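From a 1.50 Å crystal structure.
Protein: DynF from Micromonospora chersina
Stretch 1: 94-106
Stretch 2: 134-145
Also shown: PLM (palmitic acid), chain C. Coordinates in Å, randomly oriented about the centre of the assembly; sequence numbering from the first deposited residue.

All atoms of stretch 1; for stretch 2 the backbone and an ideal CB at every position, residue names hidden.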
# COMPACT_ATOMS: atom_id res chain seq x y z
N CYS A 94 23.96 4.56 11.33
CA CYS A 94 23.79 3.38 12.15
C CYS A 94 25.07 2.57 12.04
O CYS A 94 25.63 2.43 10.94
CB CYS A 94 22.57 2.65 11.58
SG CYS A 94 22.32 0.97 12.07
N GLU A 95 25.55 2.06 13.17
CA GLU A 95 26.81 1.34 13.17
C GLU A 95 26.73 0.13 12.25
O GLU A 95 27.63 -0.10 11.43
CB GLU A 95 27.15 0.90 14.60
CG GLU A 95 28.37 -0.02 14.72
CD GLU A 95 29.65 0.62 14.23
OE1 GLU A 95 30.70 -0.06 14.23
OE2 GLU A 95 29.63 1.82 13.88
N GLU A 96 25.66 -0.64 12.36
CA GLU A 96 25.56 -1.90 11.64
C GLU A 96 25.25 -1.70 10.16
O GLU A 96 25.80 -2.40 9.31
CB GLU A 96 24.50 -2.79 12.29
CG GLU A 96 24.80 -3.16 13.74
CD GLU A 96 24.17 -2.23 14.76
OE1 GLU A 96 23.80 -1.09 14.41
OE2 GLU A 96 24.07 -2.63 15.94
N LEU A 97 24.36 -0.76 9.84
CA LEU A 97 23.92 -0.57 8.46
C LEU A 97 24.66 0.54 7.74
O LEU A 97 24.48 0.70 6.53
CB LEU A 97 22.42 -0.29 8.44
CG LEU A 97 21.54 -1.33 9.13
CD1 LEU A 97 20.09 -0.91 8.99
CD2 LEU A 97 21.77 -2.72 8.57
N GLY A 98 25.46 1.33 8.45
CA GLY A 98 26.15 2.45 7.84
C GLY A 98 25.22 3.64 7.63
O GLY A 98 24.11 3.72 8.18
N LYS A 99 25.69 4.58 6.82
CA LYS A 99 24.91 5.76 6.47
C LYS A 99 23.89 5.39 5.39
O LYS A 99 24.26 4.88 4.33
CB LYS A 99 25.84 6.86 5.95
CG LYS A 99 25.18 8.18 5.62
CD LYS A 99 26.23 9.22 5.22
CE LYS A 99 25.88 10.60 5.77
NZ LYS A 99 27.06 11.32 6.34
N ILE A 100 22.62 5.68 5.66
CA ILE A 100 21.52 5.35 4.77
C ILE A 100 20.97 6.66 4.21
O ILE A 100 20.66 7.59 4.97
CB ILE A 100 20.42 4.57 5.51
CG1 ILE A 100 21.01 3.32 6.18
CG2 ILE A 100 19.28 4.20 4.56
CD1 ILE A 100 20.06 2.62 7.15
N THR A 101 20.85 6.73 2.88
CA THR A 101 20.30 7.89 2.21
C THR A 101 19.04 7.48 1.46
O THR A 101 19.07 6.52 0.67
CB THR A 101 21.33 8.50 1.24
OG1 THR A 101 22.50 8.87 1.95
CG2 THR A 101 20.74 9.73 0.54
N VAL A 102 17.94 8.18 1.73
CA VAL A 102 16.64 7.86 1.16
C VAL A 102 16.26 8.95 0.18
O VAL A 102 16.24 10.14 0.53
CB VAL A 102 15.58 7.68 2.26
CG1 VAL A 102 14.28 7.21 1.65
CG2 VAL A 102 16.06 6.69 3.31
N THR A 103 15.96 8.54 -1.06
CA THR A 103 15.55 9.44 -2.13
C THR A 103 14.36 8.79 -2.83
O THR A 103 13.92 7.70 -2.46
CB THR A 103 16.71 9.66 -3.10
OG1 THR A 103 17.15 8.40 -3.61
CG2 THR A 103 17.88 10.34 -2.39
N LEU A 104 13.83 9.46 -3.85
CA LEU A 104 12.73 8.89 -4.60
C LEU A 104 13.20 7.97 -5.71
O LEU A 104 14.23 8.20 -6.36
CB LEU A 104 11.88 10.00 -5.23
CG LEU A 104 11.19 10.96 -4.27
CD1 LEU A 104 10.39 11.97 -5.10
CD2 LEU A 104 10.30 10.24 -3.28
N ASN A 105 12.42 6.93 -5.95
CA ASN A 105 12.61 6.07 -7.11
C ASN A 105 12.11 6.80 -8.35
O ASN A 105 10.91 7.09 -8.43
CB ASN A 105 11.82 4.78 -6.92
CG ASN A 105 12.07 3.77 -8.03
OD1 ASN A 105 12.52 4.12 -9.12
ND2 ASN A 105 11.76 2.51 -7.75
N PRO A 106 12.97 7.13 -9.32
CA PRO A 106 12.51 7.90 -10.49
C PRO A 106 11.52 7.15 -11.36
O PRO A 106 10.89 7.78 -12.22
CB PRO A 106 13.80 8.21 -11.25
CG PRO A 106 14.74 7.12 -10.85
CD PRO A 106 14.40 6.77 -9.42
N UNK A 134 1.63 8.19 -0.95
CA UNK A 134 2.07 6.84 -1.31
C UNK A 134 3.40 6.97 -2.04
O UNK A 134 3.46 7.63 -3.08
CB UNK A 134 1.03 6.12 -2.17
N UNK A 135 4.45 6.37 -1.49
CA UNK A 135 5.82 6.71 -1.86
C UNK A 135 6.58 5.51 -2.40
O UNK A 135 6.59 4.44 -1.78
CB UNK A 135 6.56 7.29 -0.66
N UNK A 136 7.26 5.71 -3.52
CA UNK A 136 8.27 4.78 -4.02
C UNK A 136 9.66 5.33 -3.74
O UNK A 136 10.04 6.37 -4.29
CB UNK A 136 8.09 4.53 -5.52
N UNK A 137 10.42 4.66 -2.88
CA UNK A 137 11.69 5.18 -2.40
C UNK A 137 12.86 4.30 -2.80
O UNK A 137 12.70 3.15 -3.21
CB UNK A 137 11.65 5.33 -0.88
N UNK A 138 14.06 4.88 -2.66
CA UNK A 138 15.32 4.16 -2.79
C UNK A 138 16.08 4.34 -1.49
O UNK A 138 16.26 5.48 -1.03
CB UNK A 138 16.14 4.65 -3.99
N UNK A 139 16.59 3.25 -0.93
CA UNK A 139 17.38 3.27 0.30
C UNK A 139 18.81 2.90 -0.07
O UNK A 139 19.09 1.73 -0.35
CB UNK A 139 16.81 2.32 1.35
N UNK A 140 19.70 3.89 -0.10
CA UNK A 140 21.10 3.66 -0.46
C UNK A 140 21.87 3.30 0.81
O UNK A 140 21.94 4.09 1.75
CB UNK A 140 21.71 4.89 -1.14
N UNK A 141 22.44 2.10 0.83
CA UNK A 141 23.16 1.55 1.99
C UNK A 141 24.56 1.16 1.52
O UNK A 141 24.88 -0.03 1.39
CB UNK A 141 22.43 0.35 2.59
N UNK A 142 25.42 2.15 1.26
CA UNK A 142 26.77 1.84 0.75
C UNK A 142 27.58 0.89 1.61
O UNK A 142 28.38 0.11 1.07
CB UNK A 142 27.56 3.14 0.59
N UNK A 143 27.43 0.92 2.94
CA UNK A 143 28.23 0.02 3.76
C UNK A 143 27.95 -1.43 3.41
O UNK A 143 28.85 -2.28 3.44
CB UNK A 143 27.96 0.26 5.25
N UNK A 144 26.70 -1.74 3.08
CA UNK A 144 26.31 -3.09 2.68
C UNK A 144 26.46 -3.34 1.19
O UNK A 144 26.15 -4.44 0.73
CB UNK A 144 24.86 -3.35 3.09
N UNK A 145 26.93 -2.35 0.44
CA UNK A 145 27.04 -2.48 -1.00
C UNK A 145 25.72 -2.65 -1.71
O UNK A 145 25.68 -3.22 -2.80
CB UNK A 145 27.94 -3.67 -1.34
C1 PLM C . 1.86 19.68 1.61
O1 PLM C . 3.02 20.02 1.12
O2 PLM C . 0.96 20.46 1.80
C2 PLM C . 1.75 18.23 1.95
C3 PLM C . 2.88 17.66 2.76
C4 PLM C . 2.59 16.22 3.04
C5 PLM C . 3.78 15.35 3.18
C6 PLM C . 3.41 13.90 3.36
C7 PLM C . 4.26 13.24 4.41
C8 PLM C . 5.73 13.51 4.21
C9 PLM C . 6.28 12.95 2.92
CA PLM C . 6.86 11.58 3.11
CB PLM C . 8.24 11.64 3.75
CC PLM C . 9.17 10.62 3.16
CD PLM C . 9.50 9.46 4.06
CE PLM C . 9.83 8.23 3.25
CF PLM C . 10.63 7.19 3.97
CG PLM C . 10.92 6.02 3.09

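Positions 137 to 141 form a strand antiparallel to strand 100-104, so the backbone sets which side chains share a face. At position 134 nothing of stretch 1 lies near the ideal CB, and the contact sets no preference; the residue is A134. Position 135 points sideways, its CB 5.4 Å from L104 CD2, which invites any apolar group; V135 brings CG1 to 4.1 Å from L104 CD2.

Position 136 has a CB site 4.0 Å from N105 CB, and a negative phi that demands no glycine. Several small residues could sit here. It is G136, whose carbonyl O accepts a hydrogen bond from N105 N at 3.0 Å.

At position 137 the CB lies 3.6 Å from T103 O and 4.1 Å from V102 CG1, so a compact apolar group suits. A137 fits, its CB touching V102 CG1.

Position 138 pairs with T103 on the face carrying T101 and T103, and its backbone is bonded both ways: 138 N to T103 O at 2.8 Å, T103 N to 138 O at 3.1 Å. The extended angles suit a beta-branched residue, and the nearby N105 offers carbon to cover. I138 does this: its CG1 lies 3.6 Å from N105 CA and its CD1 3.8 Å from N105 CB.

Position 139 projects to the opposite face, with I100 CG2 4.5 Å and V102 CG2 4.9 Å from its CB. A large aliphatic or aromatic group is expected. F139 places CD2 3.7 Å from V102 CG2, and its CZ lies 3.6 Å from the palmitate CG, so the ring links the sheet to the lipid tail.

Position 140 returns to the face of T101; their backbones exchange hydrogen bonds, 140 N to T101 O at 2.8 Å and T101 N to 140 O at 3.1 Å. Polar or beta-branched residues would suit beside the threonine. D140 has its CB 4.3 Å from T101 CB.

At position 141 CA-to-CB points sideways, and the ideal CB lies 4.9 Å from I100 CG1; the site favours a long, flexible apolar chain. M141 extends until CE is 3.9 Å from I100 CD1.

Position 142, with phi -55°, admits proline at the start of a 3-10 turn; P142 CD packs 3.3 Å from K99 O.

Position 143 points toward G98, with the carbonyls of E95 and E96 beyond: a long donor fits. K143 NZ donates to E96 O at 2.9 Å, while water 1 joins K143 N to L97 O and K99 O.

Position 144 points toward L97, suiting an aliphatic group; L144 CD1 meets L97 CD2 at 4.1 Å. Position 145, with positive phi and out of reach, favours glycine: G145.

Stretch 2 (134-145) AVGAIFDMPKLG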
# COMPACT_ATOMS: atom_id res chain seq x y z
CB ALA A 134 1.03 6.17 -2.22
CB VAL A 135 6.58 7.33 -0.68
CG1 VAL A 135 8.04 7.60 -1.03
CG2 VAL A 135 5.90 8.62 -0.24
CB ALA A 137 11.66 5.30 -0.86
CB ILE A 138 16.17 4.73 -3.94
CG1 ILE A 138 15.40 4.70 -5.26
CG2 ILE A 138 17.49 3.96 -4.05
CD1 ILE A 138 15.16 3.31 -5.77
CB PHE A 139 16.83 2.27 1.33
CG PHE A 139 15.41 2.53 1.78
CD1 PHE A 139 14.35 2.15 0.97
CD2 PHE A 139 15.15 3.13 3.00
CE1 PHE A 139 13.04 2.38 1.37
CE2 PHE A 139 13.84 3.37 3.40
CZ PHE A 139 12.79 2.99 2.59
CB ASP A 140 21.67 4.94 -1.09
CG ASP A 140 23.01 4.72 -1.80
OD1 ASP A 140 23.50 3.58 -1.85
OD2 ASP A 140 23.55 5.73 -2.31
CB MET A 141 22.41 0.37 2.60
CG MET A 141 20.97 0.69 3.04
SD MET A 141 20.25 -0.61 4.08
CE MET A 141 18.65 0.09 4.51
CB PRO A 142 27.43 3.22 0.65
CG PRO A 142 26.57 4.14 1.53
CD PRO A 142 25.18 3.59 1.38
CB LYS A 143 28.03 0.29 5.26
CG LYS A 143 28.92 -0.59 6.11
CD LYS A 143 28.65 -0.41 7.59
CE LYS A 143 29.50 -1.36 8.43
NZ LYS A 143 28.68 -2.48 8.97
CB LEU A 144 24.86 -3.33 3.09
CG LEU A 144 24.50 -2.96 4.53
CD1 LEU A 144 23.08 -3.44 4.80
CD2 LEU A 144 25.47 -3.57 5.51
O HOH W 1 25.27 2.14 4.40
O HOH W 2 10.73 2.29 -5.03
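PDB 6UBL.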